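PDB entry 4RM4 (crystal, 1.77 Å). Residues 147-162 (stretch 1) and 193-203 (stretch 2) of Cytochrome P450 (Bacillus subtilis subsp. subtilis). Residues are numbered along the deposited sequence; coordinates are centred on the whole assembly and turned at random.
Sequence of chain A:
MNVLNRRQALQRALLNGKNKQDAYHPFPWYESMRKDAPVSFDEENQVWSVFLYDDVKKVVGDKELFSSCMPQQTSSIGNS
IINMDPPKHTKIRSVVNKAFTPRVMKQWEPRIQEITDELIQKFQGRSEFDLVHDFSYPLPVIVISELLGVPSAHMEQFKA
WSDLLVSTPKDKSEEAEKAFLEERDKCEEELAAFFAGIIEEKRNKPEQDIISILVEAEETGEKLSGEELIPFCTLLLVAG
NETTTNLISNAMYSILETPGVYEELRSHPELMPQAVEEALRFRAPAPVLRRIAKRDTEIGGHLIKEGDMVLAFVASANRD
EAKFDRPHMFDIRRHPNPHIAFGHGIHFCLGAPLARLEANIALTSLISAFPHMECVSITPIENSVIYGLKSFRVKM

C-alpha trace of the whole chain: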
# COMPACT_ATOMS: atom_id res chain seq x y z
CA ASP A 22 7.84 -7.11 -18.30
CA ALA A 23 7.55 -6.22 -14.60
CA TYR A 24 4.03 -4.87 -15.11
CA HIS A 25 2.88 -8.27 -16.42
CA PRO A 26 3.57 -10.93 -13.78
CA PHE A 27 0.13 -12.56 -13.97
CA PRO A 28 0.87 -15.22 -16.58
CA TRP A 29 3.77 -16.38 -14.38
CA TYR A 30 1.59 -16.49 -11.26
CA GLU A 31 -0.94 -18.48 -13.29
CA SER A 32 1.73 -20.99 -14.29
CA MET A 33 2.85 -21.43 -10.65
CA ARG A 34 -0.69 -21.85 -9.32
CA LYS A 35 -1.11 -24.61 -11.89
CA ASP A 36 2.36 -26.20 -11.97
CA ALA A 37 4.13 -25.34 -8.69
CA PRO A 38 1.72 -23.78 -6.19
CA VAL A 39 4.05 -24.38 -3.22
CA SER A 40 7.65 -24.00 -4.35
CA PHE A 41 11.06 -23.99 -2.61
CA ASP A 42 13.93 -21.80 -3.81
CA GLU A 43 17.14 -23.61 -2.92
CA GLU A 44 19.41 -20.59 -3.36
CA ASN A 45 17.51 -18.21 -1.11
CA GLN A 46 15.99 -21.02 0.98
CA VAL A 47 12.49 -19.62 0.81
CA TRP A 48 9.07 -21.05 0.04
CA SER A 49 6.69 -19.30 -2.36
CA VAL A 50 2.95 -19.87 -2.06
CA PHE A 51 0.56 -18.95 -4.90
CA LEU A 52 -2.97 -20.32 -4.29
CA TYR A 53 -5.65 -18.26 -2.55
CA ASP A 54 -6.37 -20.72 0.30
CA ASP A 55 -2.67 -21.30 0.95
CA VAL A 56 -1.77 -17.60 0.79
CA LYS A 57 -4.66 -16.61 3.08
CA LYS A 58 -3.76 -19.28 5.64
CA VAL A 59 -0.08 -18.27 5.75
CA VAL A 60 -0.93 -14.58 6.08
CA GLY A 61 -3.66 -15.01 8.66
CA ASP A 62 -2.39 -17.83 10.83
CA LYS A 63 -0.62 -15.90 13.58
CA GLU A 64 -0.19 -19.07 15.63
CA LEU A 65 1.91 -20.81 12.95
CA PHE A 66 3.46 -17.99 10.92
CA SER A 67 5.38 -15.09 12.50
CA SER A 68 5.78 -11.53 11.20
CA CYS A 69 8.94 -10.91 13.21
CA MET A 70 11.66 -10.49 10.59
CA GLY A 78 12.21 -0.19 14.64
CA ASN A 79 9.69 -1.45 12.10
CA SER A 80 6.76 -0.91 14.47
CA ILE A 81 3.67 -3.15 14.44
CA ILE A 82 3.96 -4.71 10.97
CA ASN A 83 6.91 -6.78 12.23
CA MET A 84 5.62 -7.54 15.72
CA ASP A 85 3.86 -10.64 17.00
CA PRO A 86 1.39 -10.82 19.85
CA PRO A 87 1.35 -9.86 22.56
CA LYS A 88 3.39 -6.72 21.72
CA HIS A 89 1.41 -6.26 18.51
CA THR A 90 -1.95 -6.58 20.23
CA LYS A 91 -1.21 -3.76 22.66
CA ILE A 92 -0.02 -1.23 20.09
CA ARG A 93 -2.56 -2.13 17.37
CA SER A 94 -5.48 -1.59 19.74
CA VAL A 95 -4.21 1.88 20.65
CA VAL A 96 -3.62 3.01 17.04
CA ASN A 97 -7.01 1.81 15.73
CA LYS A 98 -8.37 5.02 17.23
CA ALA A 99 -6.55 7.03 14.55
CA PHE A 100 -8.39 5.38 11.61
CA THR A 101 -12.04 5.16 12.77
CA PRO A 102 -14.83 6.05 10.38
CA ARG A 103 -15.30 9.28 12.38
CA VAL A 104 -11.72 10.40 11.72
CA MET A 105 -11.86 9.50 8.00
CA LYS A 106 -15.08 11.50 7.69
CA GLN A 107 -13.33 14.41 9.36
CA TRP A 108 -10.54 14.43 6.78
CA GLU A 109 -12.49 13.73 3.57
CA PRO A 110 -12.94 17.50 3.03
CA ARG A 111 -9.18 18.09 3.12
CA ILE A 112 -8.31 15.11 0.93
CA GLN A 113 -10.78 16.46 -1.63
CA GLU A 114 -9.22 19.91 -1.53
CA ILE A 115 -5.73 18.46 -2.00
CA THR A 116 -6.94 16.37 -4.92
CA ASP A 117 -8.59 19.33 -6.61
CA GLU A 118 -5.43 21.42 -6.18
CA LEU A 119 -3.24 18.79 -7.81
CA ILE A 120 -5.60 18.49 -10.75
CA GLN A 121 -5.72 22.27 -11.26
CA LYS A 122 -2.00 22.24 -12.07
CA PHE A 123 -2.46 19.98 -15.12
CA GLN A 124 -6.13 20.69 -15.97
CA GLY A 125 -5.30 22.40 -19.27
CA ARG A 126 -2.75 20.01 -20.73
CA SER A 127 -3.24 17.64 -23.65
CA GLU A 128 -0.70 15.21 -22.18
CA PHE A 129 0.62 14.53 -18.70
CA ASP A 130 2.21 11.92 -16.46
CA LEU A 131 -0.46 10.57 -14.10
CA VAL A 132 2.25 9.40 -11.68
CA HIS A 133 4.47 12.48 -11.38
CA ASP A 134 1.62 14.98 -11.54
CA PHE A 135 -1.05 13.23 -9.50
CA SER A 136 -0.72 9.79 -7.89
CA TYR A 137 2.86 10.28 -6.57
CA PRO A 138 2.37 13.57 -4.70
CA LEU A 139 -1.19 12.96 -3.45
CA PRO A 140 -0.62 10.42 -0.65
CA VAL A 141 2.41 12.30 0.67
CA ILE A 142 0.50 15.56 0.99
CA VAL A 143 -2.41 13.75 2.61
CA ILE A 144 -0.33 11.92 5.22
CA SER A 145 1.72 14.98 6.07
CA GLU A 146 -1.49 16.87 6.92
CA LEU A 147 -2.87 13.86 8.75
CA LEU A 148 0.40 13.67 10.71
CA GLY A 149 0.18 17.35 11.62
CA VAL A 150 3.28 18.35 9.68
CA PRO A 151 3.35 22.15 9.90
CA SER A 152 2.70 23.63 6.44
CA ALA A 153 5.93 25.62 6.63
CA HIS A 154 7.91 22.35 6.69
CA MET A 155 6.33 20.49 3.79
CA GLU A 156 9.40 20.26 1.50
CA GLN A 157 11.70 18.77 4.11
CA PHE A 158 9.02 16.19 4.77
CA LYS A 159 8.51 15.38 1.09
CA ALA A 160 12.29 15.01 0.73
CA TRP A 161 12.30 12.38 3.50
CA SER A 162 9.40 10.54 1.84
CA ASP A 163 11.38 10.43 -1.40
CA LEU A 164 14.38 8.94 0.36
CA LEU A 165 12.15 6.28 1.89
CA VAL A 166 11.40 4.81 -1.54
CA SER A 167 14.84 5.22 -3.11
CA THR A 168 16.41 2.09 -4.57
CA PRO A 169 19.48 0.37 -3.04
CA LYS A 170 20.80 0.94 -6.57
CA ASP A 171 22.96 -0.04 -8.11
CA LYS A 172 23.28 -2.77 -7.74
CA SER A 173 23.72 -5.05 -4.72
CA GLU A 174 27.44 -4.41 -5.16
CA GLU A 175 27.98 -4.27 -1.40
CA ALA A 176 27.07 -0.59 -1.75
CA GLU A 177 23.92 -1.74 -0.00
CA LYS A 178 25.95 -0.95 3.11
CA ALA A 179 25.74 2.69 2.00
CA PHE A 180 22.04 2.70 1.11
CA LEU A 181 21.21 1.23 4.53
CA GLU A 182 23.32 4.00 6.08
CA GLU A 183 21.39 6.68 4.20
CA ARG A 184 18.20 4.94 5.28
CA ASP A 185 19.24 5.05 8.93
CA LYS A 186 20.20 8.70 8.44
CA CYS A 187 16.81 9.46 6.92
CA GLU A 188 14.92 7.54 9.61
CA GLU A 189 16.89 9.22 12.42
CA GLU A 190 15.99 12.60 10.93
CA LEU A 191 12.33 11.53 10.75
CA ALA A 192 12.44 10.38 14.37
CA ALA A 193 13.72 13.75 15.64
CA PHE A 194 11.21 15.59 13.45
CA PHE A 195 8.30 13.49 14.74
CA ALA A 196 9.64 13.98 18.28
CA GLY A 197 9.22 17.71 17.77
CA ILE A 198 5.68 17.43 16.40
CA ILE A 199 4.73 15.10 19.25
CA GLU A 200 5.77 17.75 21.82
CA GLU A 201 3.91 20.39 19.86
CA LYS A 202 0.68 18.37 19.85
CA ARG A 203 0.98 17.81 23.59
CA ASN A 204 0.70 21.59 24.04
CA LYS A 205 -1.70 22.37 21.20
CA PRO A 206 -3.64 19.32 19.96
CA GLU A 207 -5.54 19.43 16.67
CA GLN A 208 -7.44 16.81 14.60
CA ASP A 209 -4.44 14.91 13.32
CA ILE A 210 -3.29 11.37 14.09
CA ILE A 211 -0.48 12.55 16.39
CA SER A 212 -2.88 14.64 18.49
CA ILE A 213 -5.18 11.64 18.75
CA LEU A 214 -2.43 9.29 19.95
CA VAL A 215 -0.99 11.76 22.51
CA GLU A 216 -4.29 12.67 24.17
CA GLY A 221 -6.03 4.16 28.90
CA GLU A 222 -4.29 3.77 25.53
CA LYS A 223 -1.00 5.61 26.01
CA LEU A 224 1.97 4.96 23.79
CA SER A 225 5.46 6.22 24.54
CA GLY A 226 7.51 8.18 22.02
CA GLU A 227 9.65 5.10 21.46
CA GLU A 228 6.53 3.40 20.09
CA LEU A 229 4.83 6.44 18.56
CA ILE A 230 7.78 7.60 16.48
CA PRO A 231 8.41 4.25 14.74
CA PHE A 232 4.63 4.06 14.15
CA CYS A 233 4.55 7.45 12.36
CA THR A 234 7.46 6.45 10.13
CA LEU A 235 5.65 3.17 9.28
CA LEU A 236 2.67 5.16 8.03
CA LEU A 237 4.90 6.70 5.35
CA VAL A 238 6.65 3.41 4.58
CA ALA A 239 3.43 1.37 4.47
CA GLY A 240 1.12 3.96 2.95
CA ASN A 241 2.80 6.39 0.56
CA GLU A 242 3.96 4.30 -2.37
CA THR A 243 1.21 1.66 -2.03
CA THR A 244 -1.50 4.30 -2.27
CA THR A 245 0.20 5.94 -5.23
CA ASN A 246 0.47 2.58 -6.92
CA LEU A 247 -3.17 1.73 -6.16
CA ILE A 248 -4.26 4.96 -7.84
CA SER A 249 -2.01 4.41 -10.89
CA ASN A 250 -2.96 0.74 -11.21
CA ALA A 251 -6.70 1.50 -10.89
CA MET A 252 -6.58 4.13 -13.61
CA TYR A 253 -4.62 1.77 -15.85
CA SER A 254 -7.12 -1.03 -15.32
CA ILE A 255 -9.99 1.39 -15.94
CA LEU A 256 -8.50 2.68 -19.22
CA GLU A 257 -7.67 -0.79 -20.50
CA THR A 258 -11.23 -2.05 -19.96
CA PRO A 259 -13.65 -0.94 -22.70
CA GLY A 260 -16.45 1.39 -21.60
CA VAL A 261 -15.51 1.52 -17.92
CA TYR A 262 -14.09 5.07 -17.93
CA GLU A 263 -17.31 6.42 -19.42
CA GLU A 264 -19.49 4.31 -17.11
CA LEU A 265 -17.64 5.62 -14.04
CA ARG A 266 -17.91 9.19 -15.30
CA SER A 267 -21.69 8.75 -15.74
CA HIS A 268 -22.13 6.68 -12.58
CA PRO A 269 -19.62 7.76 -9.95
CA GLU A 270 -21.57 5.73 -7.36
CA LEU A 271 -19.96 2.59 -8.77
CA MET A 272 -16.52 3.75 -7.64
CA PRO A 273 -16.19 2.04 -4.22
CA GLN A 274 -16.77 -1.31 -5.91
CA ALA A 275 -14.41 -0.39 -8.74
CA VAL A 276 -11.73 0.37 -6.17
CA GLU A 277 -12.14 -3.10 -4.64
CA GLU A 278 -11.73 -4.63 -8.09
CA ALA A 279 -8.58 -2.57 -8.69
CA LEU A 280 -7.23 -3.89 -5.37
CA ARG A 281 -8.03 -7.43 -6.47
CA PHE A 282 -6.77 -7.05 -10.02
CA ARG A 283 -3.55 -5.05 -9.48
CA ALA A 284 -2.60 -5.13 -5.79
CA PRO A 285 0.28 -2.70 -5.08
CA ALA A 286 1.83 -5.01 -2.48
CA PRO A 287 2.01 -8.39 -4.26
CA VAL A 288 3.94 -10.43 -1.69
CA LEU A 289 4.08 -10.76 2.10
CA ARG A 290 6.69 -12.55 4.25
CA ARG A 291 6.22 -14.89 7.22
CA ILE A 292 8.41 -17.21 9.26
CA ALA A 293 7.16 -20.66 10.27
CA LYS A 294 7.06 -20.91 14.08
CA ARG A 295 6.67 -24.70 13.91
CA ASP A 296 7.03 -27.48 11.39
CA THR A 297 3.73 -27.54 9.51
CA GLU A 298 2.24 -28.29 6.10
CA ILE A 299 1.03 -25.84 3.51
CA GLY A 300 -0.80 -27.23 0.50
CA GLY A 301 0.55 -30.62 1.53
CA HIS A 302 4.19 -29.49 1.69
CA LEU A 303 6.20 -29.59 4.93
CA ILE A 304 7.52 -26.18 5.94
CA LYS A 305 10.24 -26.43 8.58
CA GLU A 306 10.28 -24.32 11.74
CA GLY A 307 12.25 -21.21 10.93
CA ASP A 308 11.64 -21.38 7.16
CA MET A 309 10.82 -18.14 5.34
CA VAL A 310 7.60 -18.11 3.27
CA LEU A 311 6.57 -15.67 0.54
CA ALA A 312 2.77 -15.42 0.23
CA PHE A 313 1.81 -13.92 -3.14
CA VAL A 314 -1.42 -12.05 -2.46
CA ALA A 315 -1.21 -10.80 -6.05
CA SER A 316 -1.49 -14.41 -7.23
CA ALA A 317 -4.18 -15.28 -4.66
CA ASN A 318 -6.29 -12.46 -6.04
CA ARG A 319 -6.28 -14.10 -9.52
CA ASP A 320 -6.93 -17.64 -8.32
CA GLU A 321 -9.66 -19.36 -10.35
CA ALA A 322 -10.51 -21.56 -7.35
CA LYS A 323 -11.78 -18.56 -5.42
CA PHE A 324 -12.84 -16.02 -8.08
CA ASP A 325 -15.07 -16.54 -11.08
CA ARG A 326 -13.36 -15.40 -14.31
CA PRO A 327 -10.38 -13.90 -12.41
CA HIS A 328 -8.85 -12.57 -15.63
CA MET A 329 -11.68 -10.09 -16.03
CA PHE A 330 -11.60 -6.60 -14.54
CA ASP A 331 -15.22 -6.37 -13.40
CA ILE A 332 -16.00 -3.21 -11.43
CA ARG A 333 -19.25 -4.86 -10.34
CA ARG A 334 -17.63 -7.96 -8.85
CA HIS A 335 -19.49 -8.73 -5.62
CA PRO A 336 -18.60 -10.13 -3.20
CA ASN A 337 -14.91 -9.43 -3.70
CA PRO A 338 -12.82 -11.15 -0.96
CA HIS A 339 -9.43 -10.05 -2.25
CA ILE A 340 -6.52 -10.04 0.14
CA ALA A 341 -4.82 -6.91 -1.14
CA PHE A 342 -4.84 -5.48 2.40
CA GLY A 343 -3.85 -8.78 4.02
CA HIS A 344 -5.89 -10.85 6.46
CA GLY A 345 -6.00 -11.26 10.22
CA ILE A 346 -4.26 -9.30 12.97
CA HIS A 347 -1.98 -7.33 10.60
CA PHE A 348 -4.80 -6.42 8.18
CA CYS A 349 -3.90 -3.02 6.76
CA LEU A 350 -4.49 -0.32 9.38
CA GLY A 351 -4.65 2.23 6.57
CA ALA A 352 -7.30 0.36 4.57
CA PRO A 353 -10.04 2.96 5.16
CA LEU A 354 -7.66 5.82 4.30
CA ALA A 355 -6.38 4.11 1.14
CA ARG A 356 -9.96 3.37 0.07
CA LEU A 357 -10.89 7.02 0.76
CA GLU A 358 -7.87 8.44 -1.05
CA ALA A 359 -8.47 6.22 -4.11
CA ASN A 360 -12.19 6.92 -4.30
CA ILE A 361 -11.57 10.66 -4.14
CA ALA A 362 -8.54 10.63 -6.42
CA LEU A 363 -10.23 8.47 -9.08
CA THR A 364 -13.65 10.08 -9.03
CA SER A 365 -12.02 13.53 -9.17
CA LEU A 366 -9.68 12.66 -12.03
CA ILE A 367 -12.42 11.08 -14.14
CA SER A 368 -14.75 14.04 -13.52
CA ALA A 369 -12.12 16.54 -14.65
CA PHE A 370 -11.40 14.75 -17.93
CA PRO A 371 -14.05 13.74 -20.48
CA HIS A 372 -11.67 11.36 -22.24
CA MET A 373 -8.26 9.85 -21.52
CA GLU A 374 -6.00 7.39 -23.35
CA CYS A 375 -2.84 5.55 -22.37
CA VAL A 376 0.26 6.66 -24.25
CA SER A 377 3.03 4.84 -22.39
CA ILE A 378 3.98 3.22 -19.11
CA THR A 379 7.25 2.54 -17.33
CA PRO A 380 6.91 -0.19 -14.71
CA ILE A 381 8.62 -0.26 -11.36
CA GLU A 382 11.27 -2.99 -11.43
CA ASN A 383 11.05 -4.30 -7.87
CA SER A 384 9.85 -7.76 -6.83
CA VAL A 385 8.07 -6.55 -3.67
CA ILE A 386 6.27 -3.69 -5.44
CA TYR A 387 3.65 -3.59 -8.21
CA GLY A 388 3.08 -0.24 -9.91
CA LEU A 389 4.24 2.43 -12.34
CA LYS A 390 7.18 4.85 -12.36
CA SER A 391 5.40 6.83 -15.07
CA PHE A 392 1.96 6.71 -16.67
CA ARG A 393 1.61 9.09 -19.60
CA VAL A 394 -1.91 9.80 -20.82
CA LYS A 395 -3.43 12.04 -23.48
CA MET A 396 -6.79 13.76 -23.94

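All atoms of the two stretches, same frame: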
# COMPACT_ATOMS: atom_id res chain seq x y z
N LEU A 147 -2.32 14.76 7.74
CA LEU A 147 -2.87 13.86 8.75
C LEU A 147 -1.90 13.61 9.89
O LEU A 147 -2.33 13.25 10.99
CB LEU A 147 -3.28 12.54 8.11
CG LEU A 147 -4.74 12.43 7.70
CD1 LEU A 147 -5.62 12.55 8.93
CD2 LEU A 147 -5.09 13.49 6.65
N LEU A 148 -0.61 13.80 9.65
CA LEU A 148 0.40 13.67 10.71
C LEU A 148 0.74 15.00 11.36
O LEU A 148 1.67 15.08 12.17
CB LEU A 148 1.69 13.04 10.19
CG LEU A 148 1.64 11.52 10.08
CD1 LEU A 148 2.85 11.01 9.32
CD2 LEU A 148 1.59 10.92 11.47
N GLY A 149 0.01 16.05 10.99
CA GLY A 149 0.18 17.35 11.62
C GLY A 149 1.49 18.03 11.29
O GLY A 149 1.98 18.86 12.06
N VAL A 150 2.07 17.69 10.14
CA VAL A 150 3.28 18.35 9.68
C VAL A 150 2.96 19.82 9.42
O VAL A 150 2.08 20.14 8.63
CB VAL A 150 3.81 17.71 8.39
CG1 VAL A 150 4.98 18.50 7.84
CG2 VAL A 150 4.21 16.26 8.65
N PRO A 151 3.66 20.73 10.12
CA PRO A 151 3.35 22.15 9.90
C PRO A 151 3.58 22.52 8.43
O PRO A 151 4.56 22.06 7.83
CB PRO A 151 4.34 22.87 10.81
CG PRO A 151 5.46 21.92 10.99
CD PRO A 151 4.83 20.55 11.00
N SER A 152 2.68 23.32 7.87
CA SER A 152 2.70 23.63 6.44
C SER A 152 4.00 24.30 6.01
O SER A 152 4.40 24.20 4.84
CB SER A 152 1.49 24.49 6.05
OG SER A 152 1.43 25.68 6.82
N ALA A 153 4.66 24.98 6.94
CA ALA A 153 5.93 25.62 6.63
C ALA A 153 7.12 24.65 6.70
O ALA A 153 8.27 25.08 6.74
CB ALA A 153 6.16 26.82 7.54
N HIS A 154 6.84 23.36 6.70
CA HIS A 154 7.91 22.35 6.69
C HIS A 154 7.64 21.22 5.71
O HIS A 154 8.27 20.16 5.78
CB HIS A 154 8.14 21.81 8.10
CG HIS A 154 8.81 22.79 9.01
ND1 HIS A 154 9.85 23.59 8.60
CD2 HIS A 154 8.57 23.11 10.30
CE1 HIS A 154 10.24 24.36 9.60
NE2 HIS A 154 9.47 24.09 10.65
N MET A 155 6.74 21.48 4.77
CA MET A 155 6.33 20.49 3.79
C MET A 155 7.42 19.93 2.87
O MET A 155 7.37 18.76 2.52
CB MET A 155 5.16 21.03 2.97
CG MET A 155 3.88 21.15 3.77
SD MET A 155 3.22 19.53 4.22
CE MET A 155 2.68 18.93 2.61
N GLU A 156 8.39 20.75 2.45
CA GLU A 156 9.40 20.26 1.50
C GLU A 156 10.40 19.31 2.14
O GLU A 156 10.83 18.33 1.52
CB GLU A 156 10.17 21.40 0.82
CG GLU A 156 11.36 20.91 -0.02
CD GLU A 156 10.97 19.86 -1.08
OE1 GLU A 156 9.92 20.02 -1.74
OE2 GLU A 156 11.72 18.86 -1.25
N GLN A 157 10.76 19.60 3.37
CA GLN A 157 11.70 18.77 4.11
C GLN A 157 11.06 17.41 4.30
O GLN A 157 11.72 16.37 4.24
CB GLN A 157 11.97 19.43 5.46
CG GLN A 157 13.17 18.91 6.20
CD GLN A 157 13.41 19.68 7.48
OE1 GLN A 157 12.59 20.52 7.88
NE2 GLN A 157 14.53 19.42 8.13
N PHE A 158 9.76 17.42 4.55
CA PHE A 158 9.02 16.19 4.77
C PHE A 158 8.92 15.37 3.49
O PHE A 158 9.16 14.17 3.49
CB PHE A 158 7.63 16.52 5.29
CG PHE A 158 6.91 15.34 5.87
CD1 PHE A 158 7.25 14.87 7.12
CD2 PHE A 158 5.92 14.71 5.16
CE1 PHE A 158 6.59 13.78 7.66
CE2 PHE A 158 5.25 13.63 5.70
CZ PHE A 158 5.59 13.17 6.95
N LYS A 159 8.55 16.02 2.40
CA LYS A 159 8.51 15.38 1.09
C LYS A 159 9.87 14.76 0.74
O LYS A 159 9.94 13.64 0.25
CB LYS A 159 8.10 16.40 0.03
CG LYS A 159 8.07 15.85 -1.39
CD LYS A 159 6.99 14.78 -1.53
CE LYS A 159 6.65 14.52 -2.99
NZ LYS A 159 5.54 13.54 -3.16
N ALA A 160 10.94 15.49 1.02
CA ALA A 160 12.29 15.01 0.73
C ALA A 160 12.60 13.70 1.45
O ALA A 160 13.20 12.79 0.87
CB ALA A 160 13.32 16.07 1.10
N TRP A 161 12.21 13.62 2.72
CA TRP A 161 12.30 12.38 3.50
C TRP A 161 11.48 11.25 2.87
O TRP A 161 11.94 10.11 2.79
CB TRP A 161 11.82 12.62 4.92
CG TRP A 161 12.79 13.38 5.78
CD1 TRP A 161 14.15 13.30 5.74
CD2 TRP A 161 12.47 14.35 6.78
NE1 TRP A 161 14.70 14.16 6.67
CE2 TRP A 161 13.69 14.81 7.32
CE3 TRP A 161 11.27 14.87 7.28
CZ2 TRP A 161 13.74 15.77 8.33
CZ3 TRP A 161 11.33 15.81 8.29
CH2 TRP A 161 12.56 16.25 8.80
N SER A 162 10.26 11.56 2.44
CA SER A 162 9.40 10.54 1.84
C SER A 162 9.99 10.01 0.54
O SER A 162 9.81 8.83 0.21
CB SER A 162 7.98 11.06 1.61
OG SER A 162 7.23 11.00 2.81
N ALA A 193 13.57 12.46 14.97
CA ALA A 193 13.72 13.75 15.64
C ALA A 193 12.63 14.74 15.23
O ALA A 193 12.13 15.51 16.05
CB ALA A 193 15.11 14.34 15.36
N PHE A 194 12.25 14.71 13.95
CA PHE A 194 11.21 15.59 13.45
C PHE A 194 9.88 15.23 14.11
O PHE A 194 9.18 16.10 14.63
CB PHE A 194 11.12 15.47 11.92
CG PHE A 194 10.07 16.36 11.30
CD1 PHE A 194 8.80 15.86 11.02
CD2 PHE A 194 10.36 17.67 10.96
CE1 PHE A 194 7.84 16.67 10.43
CE2 PHE A 194 9.40 18.48 10.38
CZ PHE A 194 8.14 17.98 10.11
N PHE A 195 9.54 13.94 14.11
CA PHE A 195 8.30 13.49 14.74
C PHE A 195 8.33 13.79 16.24
O PHE A 195 7.30 14.09 16.83
CB PHE A 195 8.04 11.99 14.51
CG PHE A 195 7.56 11.66 13.12
CD1 PHE A 195 6.51 12.37 12.55
CD2 PHE A 195 8.16 10.64 12.40
CE1 PHE A 195 6.07 12.06 11.27
CE2 PHE A 195 7.72 10.34 11.12
CZ PHE A 195 6.68 11.04 10.56
N ALA A 196 9.50 13.67 16.86
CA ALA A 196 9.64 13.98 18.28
C ALA A 196 9.17 15.41 18.53
O ALA A 196 8.44 15.69 19.48
CB ALA A 196 11.08 13.80 18.75
N GLY A 197 9.61 16.32 17.67
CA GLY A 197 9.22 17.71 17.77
C GLY A 197 7.72 17.92 17.63
O GLY A 197 7.12 18.66 18.41
N ILE A 198 7.12 17.29 16.62
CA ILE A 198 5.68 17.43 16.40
C ILE A 198 4.90 16.85 17.57
O ILE A 198 3.88 17.40 17.99
CB ILE A 198 5.21 16.72 15.11
CG1 ILE A 198 5.66 17.48 13.86
CG2 ILE A 198 3.69 16.66 15.08
CD1 ILE A 198 7.12 17.73 13.77
N ILE A 199 5.37 15.71 18.09
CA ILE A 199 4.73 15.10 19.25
C ILE A 199 4.65 16.10 20.42
O ILE A 199 3.60 16.24 21.05
CB ILE A 199 5.41 13.78 19.66
CG1 ILE A 199 5.06 12.68 18.66
CG2 ILE A 199 4.98 13.37 21.06
CD1 ILE A 199 5.91 11.41 18.77
N GLU A 200 5.76 16.78 20.72
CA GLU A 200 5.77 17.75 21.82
C GLU A 200 4.80 18.88 21.53
O GLU A 200 4.09 19.37 22.43
CB GLU A 200 7.18 18.33 22.00
CG GLU A 200 8.02 17.64 23.05
CD GLU A 200 7.34 17.59 24.40
OE1 GLU A 200 6.46 18.45 24.67
OE2 GLU A 200 7.66 16.70 25.21
N GLU A 201 4.80 19.33 20.29
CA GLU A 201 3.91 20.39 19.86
C GLU A 201 2.46 20.02 20.13
O GLU A 201 1.71 20.81 20.69
CB GLU A 201 4.09 20.68 18.37
CG GLU A 201 3.13 21.71 17.81
CD GLU A 201 3.40 23.11 18.33
OE1 GLU A 201 4.34 23.27 19.15
OE2 GLU A 201 2.68 24.04 17.92
N LYS A 202 2.07 18.81 19.72
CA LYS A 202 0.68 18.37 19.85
C LYS A 202 0.27 18.13 21.30
O LYS A 202 -0.91 18.22 21.65
CB LYS A 202 0.39 17.13 18.98
CG LYS A 202 0.66 17.36 17.49
CD LYS A 202 -0.05 18.59 16.96
CE LYS A 202 0.33 18.82 15.50
NZ LYS A 202 -0.26 20.06 14.93
N ARG A 203 1.25 17.86 22.16
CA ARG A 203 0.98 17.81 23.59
C ARG A 203 0.49 19.16 24.12
O ARG A 203 -0.38 19.21 24.98
CB ARG A 203 2.21 17.37 24.37
CG ARG A 203 2.55 15.91 24.15
CD ARG A 203 3.64 15.44 25.09
NE ARG A 203 4.19 14.14 24.70
CZ ARG A 203 3.64 12.97 25.01
NH1 ARG A 203 2.51 12.93 25.71
NH2 ARG A 203 4.21 11.84 24.62

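No hydrogen bond joins these two stretches; about 440 Å² of buried surface, summed over both sides, is packed mainly by apolar side chains, four aromatic residues supplying more than half of it. The helix of stretch 2 lies against the segment from Leu 148 to Pro 151 and the helix that follows, which runs at 137° to it.

Phe 194 is the centrepiece, with 121 Å² covered. Its CA-to-CB bond points toward stretch 1, and a t chi1 with chi2 of -95° extends the ring between loop and helix. Trp 161, chi1 m, presents its indole edge to the face of that ring in an offset edge-to-face pair, Trp 161 CZ3 lying 3.3 Å from Phe 194 CG. The indole NE1 is hydrogen-bonded elsewhere, so its burial costs no unpaired polar group. At the edge of the Phe 194 ring, near its plane, CZ meets Val 150 CG1 at 3.9 Å and CE2 meets His 154 CB at 4.2 Å; the histidine thus offers its aliphatic carbon.

Phe 158 and Phe 195 both leave the backbone sideways, yet their ring ends come nearer. Phe 158, chi1 t, brings CD1 to 3.8 Å from Phe 194 CE1 and its edge, at CE1, to 4.0 Å from Phe 195 CZ. Phe 195, chi1 m, also receives Leu 148, whose m,t rotamer carries CD1 to 3.9 Å from Phe 195 CE1.

One turn along from Phe 194, Ile 198 points toward the loop with chi1 m; its branched, apolar side chain suits the buried site, CG2 lying 3.9 Å from Leu 148 O and CG1 4.3 Å from Pro 151 CD. At Gly 149 the phi of 69° favours glycine, and an ideal CB would sit 2.9 Å from Lys 202 CE, a clash. The end of the Lys 202 side chain occupies that space, CE lying 3.8 Å from Gly 149 O.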